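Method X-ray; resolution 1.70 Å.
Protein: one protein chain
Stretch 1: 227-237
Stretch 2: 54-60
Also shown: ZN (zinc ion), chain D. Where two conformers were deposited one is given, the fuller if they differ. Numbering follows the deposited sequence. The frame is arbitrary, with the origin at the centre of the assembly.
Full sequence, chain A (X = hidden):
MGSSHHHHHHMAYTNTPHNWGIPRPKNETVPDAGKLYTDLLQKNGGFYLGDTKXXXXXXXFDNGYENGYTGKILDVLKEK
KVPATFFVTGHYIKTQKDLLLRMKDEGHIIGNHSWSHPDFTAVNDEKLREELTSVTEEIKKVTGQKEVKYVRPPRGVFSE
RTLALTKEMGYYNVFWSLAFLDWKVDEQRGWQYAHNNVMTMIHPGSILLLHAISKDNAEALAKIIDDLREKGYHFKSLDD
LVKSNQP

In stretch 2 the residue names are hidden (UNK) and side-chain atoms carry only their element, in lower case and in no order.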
# COMPACT_ATOMS: atom_id res chain seq x y z
N ASP A 227 -12.13 14.26 -11.60
CA ASP A 227 -13.53 13.89 -11.41
C ASP A 227 -13.92 13.75 -9.92
O ASP A 227 -14.98 14.19 -9.47
CB ASP A 227 -13.78 12.59 -12.18
CG ASP A 227 -15.23 12.16 -12.19
OD1 ASP A 227 -15.93 12.51 -13.16
OD2 ASP A 227 -15.67 11.46 -11.26
N LEU A 228 -13.06 13.10 -9.15
CA LEU A 228 -13.33 12.92 -7.76
C LEU A 228 -13.24 14.25 -7.01
O LEU A 228 -14.05 14.50 -6.12
CB LEU A 228 -12.42 11.85 -7.15
CG LEU A 228 -12.78 10.44 -7.63
CD1 LEU A 228 -11.73 9.40 -7.19
CD2 LEU A 228 -14.14 10.04 -7.09
N ARG A 229 -12.32 15.12 -7.38
CA ARG A 229 -12.28 16.45 -6.72
C ARG A 229 -13.55 17.26 -6.97
O ARG A 229 -14.02 17.95 -6.07
CB ARG A 229 -11.06 17.24 -7.12
CG ARG A 229 -9.83 16.78 -6.40
CD ARG A 229 -8.59 17.38 -6.96
NE ARG A 229 -7.48 17.24 -6.02
CZ ARG A 229 -6.21 17.43 -6.33
NH1 ARG A 229 -5.87 17.73 -7.57
NH2 ARG A 229 -5.28 17.28 -5.40
N GLU A 230 -14.14 17.13 -8.15
CA GLU A 230 -15.43 17.80 -8.48
C GLU A 230 -16.60 17.27 -7.66
O GLU A 230 -17.63 17.95 -7.50
CB GLU A 230 -15.71 17.67 -9.99
CG GLU A 230 -14.66 18.32 -10.86
CD GLU A 230 -14.76 19.83 -10.92
OE1 GLU A 230 -15.75 20.40 -10.39
OE2 GLU A 230 -13.84 20.47 -11.49
N LYS A 231 -16.47 16.05 -7.13
CA LYS A 231 -17.45 15.48 -6.23
C LYS A 231 -17.16 15.73 -4.74
O LYS A 231 -17.83 15.17 -3.87
CB LYS A 231 -17.64 13.99 -6.53
CG LYS A 231 -18.26 13.74 -7.89
CD LYS A 231 -18.36 12.26 -8.26
CE LYS A 231 -19.17 11.48 -7.22
NZ LYS A 231 -20.09 10.50 -7.90
N GLY A 232 -16.18 16.58 -4.45
CA GLY A 232 -15.91 17.01 -3.09
C GLY A 232 -14.91 16.15 -2.35
O GLY A 232 -14.66 16.37 -1.15
N TYR A 233 -14.31 15.18 -3.06
CA TYR A 233 -13.30 14.32 -2.41
C TYR A 233 -11.96 15.01 -2.25
O TYR A 233 -11.55 15.84 -3.07
CB TYR A 233 -13.13 13.01 -3.17
CG TYR A 233 -14.31 12.10 -3.01
CD1 TYR A 233 -14.37 11.17 -1.97
CD2 TYR A 233 -15.36 12.14 -3.89
CE1 TYR A 233 -15.44 10.34 -1.81
CE2 TYR A 233 -16.45 11.29 -3.75
CZ TYR A 233 -16.48 10.40 -2.69
OH TYR A 233 -17.53 9.54 -2.52
N HIS A 234 -11.25 14.61 -1.20
CA HIS A 234 -9.90 15.11 -0.92
C HIS A 234 -8.97 13.92 -0.88
O HIS A 234 -9.27 12.96 -0.19
CB HIS A 234 -9.87 15.78 0.45
CG HIS A 234 -10.97 16.78 0.64
ND1 HIS A 234 -11.73 16.85 1.79
CD2 HIS A 234 -11.48 17.71 -0.20
CE1 HIS A 234 -12.65 17.80 1.66
NE2 HIS A 234 -12.52 18.34 0.46
N PHE A 235 -7.86 14.01 -1.58
CA PHE A 235 -6.84 12.95 -1.60
C PHE A 235 -5.81 13.19 -0.52
O PHE A 235 -5.12 14.24 -0.51
CB PHE A 235 -6.15 12.92 -2.95
CG PHE A 235 -7.00 12.39 -4.05
CD1 PHE A 235 -7.82 13.24 -4.80
CD2 PHE A 235 -6.95 11.06 -4.37
CE1 PHE A 235 -8.58 12.75 -5.83
CE2 PHE A 235 -7.73 10.54 -5.42
CZ PHE A 235 -8.55 11.40 -6.15
N LYS A 236 -5.68 12.21 0.37
CA LYS A 236 -4.87 12.32 1.56
C LYS A 236 -3.84 11.17 1.63
O LYS A 236 -3.88 10.24 0.82
CB LYS A 236 -5.78 12.30 2.78
CG LYS A 236 -6.87 13.38 2.80
CD LYS A 236 -6.28 14.73 3.13
CE LYS A 236 -7.16 15.53 4.04
NZ LYS A 236 -7.25 14.92 5.39
N SER A 237 -2.93 11.27 2.59
CA SER A 237 -1.90 10.25 2.80
C SER A 237 -2.29 9.26 3.87
O SER A 237 -3.19 9.51 4.67
CB SER A 237 -0.59 10.89 3.23
OG SER A 237 -0.67 11.21 4.61
N UNK A 54 -16.12 11.32 6.38
CA UNK A 54 -15.40 12.40 5.72
C UNK A 54 -15.10 11.95 4.28
O UNK A 54 -14.90 10.76 4.03
c UNK A 54 -14.07 12.67 6.43
c UNK A 54 -12.83 13.10 8.58
n UNK A 54 -10.51 14.05 8.70
c UNK A 54 -14.19 13.12 7.87
c UNK A 54 -11.87 14.18 8.07
N UNK A 55 -15.05 12.90 3.36
CA UNK A 55 -14.79 12.62 1.95
C UNK A 55 -13.29 12.62 1.65
O UNK A 55 -12.85 13.12 0.60
c UNK A 55 -16.99 13.27 0.83
c UNK A 55 -15.52 13.62 1.03
c UNK A 55 -17.65 14.07 -0.32
c UNK A 55 -18.83 13.30 -0.92
n UNK A 55 -19.46 14.02 -2.07
N UNK A 56 -12.51 12.05 2.56
CA UNK A 56 -11.07 11.82 2.35
C UNK A 56 -10.87 10.44 1.80
O UNK A 56 -11.48 9.48 2.26
o UNK A 56 -10.68 14.28 3.46
c UNK A 56 -10.31 11.95 3.67
o UNK A 56 -9.92 13.56 5.37
c UNK A 56 -10.30 13.37 4.21
N UNK A 57 -10.02 10.34 0.78
CA UNK A 57 -9.67 9.08 0.13
C UNK A 57 -8.15 8.97 -0.04
O UNK A 57 -7.43 9.94 0.09
c UNK A 57 -10.75 9.86 -3.56
c UNK A 57 -10.41 8.89 -1.17
c UNK A 57 -10.10 10.04 -2.15
c UNK A 57 -11.92 8.74 -0.89
N UNK A 58 -7.68 7.74 -0.28
CA UNK A 58 -6.24 7.41 -0.16
C UNK A 58 -5.78 6.58 -1.34
O UNK A 58 -6.20 5.46 -1.48
c UNK A 58 -6.00 6.65 1.15
o UNK A 58 -8.20 9.54 5.52
c UNK A 58 -5.87 8.34 3.00
c UNK A 58 -7.72 8.81 4.44
c UNK A 58 -6.60 7.38 2.33
c UNK A 58 -7.91 7.14 2.72
c UNK A 58 -6.43 9.06 4.07
c UNK A 58 -8.47 7.85 3.79
N UNK A 59 -4.93 7.15 -2.18
CA UNK A 59 -4.40 6.49 -3.34
C UNK A 59 -3.15 5.67 -2.98
O UNK A 59 -2.23 6.18 -2.31
c UNK A 59 -4.09 7.55 -4.39
c UNK A 59 -3.55 7.10 -5.73
c UNK A 59 -4.54 6.17 -6.39
c UNK A 59 -3.21 8.28 -6.65
N UNK A 60 -3.12 4.42 -3.44
CA UNK A 60 -1.96 3.56 -3.25
C UNK A 60 -1.69 2.78 -4.52
O UNK A 60 -2.59 2.59 -5.34
c UNK A 60 -2.55 3.30 -0.81
c UNK A 60 -2.15 2.58 -2.08
o UNK A 60 -3.11 1.58 -2.44
ZN ZN D . -10.95 16.19 3.77
O HOH W 1 -2.49 7.78 0.03
O HOH W 2 -4.26 10.02 -1.90
O HOH W 3 -10.14 18.27 4.66
O HOH W 4 -12.84 16.13 5.04

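Position 54 carries five side-chain atoms, four carbons in a row ending in a nitrogen. No branch or ring is present. The chain makes no close contact with stretch 1. A linear chain with a terminal amine is lysine, so this is Lys54.

Position 55 has the same make-up, four carbons in a row and a terminal nitrogen. Its CB points toward stretch 1. The terminal nitrogen of position 55 lies 2.7 Å from Lys231 O and donates a hydrogen bond to it. The last carbon of the chain lies over one face of the Tyr233 ring. The residue is Lys55.

Position 56 has two carbons, the second carrying two oxygens. One oxygen binds the zinc ion that His234 ND1 also binds. The other oxygen of position 56 is 3.0 Å from Lys236 NZ. This short carboxylate is aspartate, Asp56. Asp56 OD1 binds ZN at 1.9 Å, and His234 ND1 binds ZN at 2.2 Å. Two waters complete the ligands seen here. Asp56 OD1 and His234 ND1 are 3.2 Å apart because they share the metal; they are not hydrogen-bonded. Lys54 NZ also reaches Asp56 OD2, at 3.4 Å, in a weak bond.

Position 57 has four carbons, forked at the first, with one arm two carbons long. The end of the long arm lies over the face of the Phe235 ring and near Leu228 CD1. The short arm lies near Tyr233 CD1. That is isoleucine, Ile57. Ile57 CD1 is 3.6 Å from Phe235 CE2 and 3.8 Å from Leu228 CD1. Ile57 CG2 packs 3.6 Å from Tyr233 CD1.

Position 58 has one carbon and then a six-carbon ring bearing one oxygen. The ring lies near Lys236 CB, and Ser237 O approaches it at its edge. This is tyrosine, Tyr58. Tyr58 CE1 is 3.5 Å from Lys236 CB.

Position 59 has four carbons, forked at the second. This is leucine, Leu59. Two conformers were deposited. Water 2 links its backbone N to Lys236 O, and water 1 links its O to the same carbonyl.

Position 60 has one carbon carrying one oxygen and one carbon. This is threonine, Thr60. It does not touch stretch 1.

The contact is a parallel strand pairing. Three backbone hydrogen bonds hold it; Ile57 makes two of them. Ile57 N donates to His234 O at 2.9 Å, and Ile57 O accepts from Lys236 N at 2.9 Å. The third runs from His234 N to Lys55 O at 2.8 Å. Side chains alternate between the sheet faces. Asp56 and His234 share one face and the zinc, and Lys236 NZ forms a salt bridge with Asp56 OD2. Ile57 and Phe235 share the other face, where Ile57 also packs on Leu228 and Tyr233.

Stretch 2, residues 54-60: KKDIYLT
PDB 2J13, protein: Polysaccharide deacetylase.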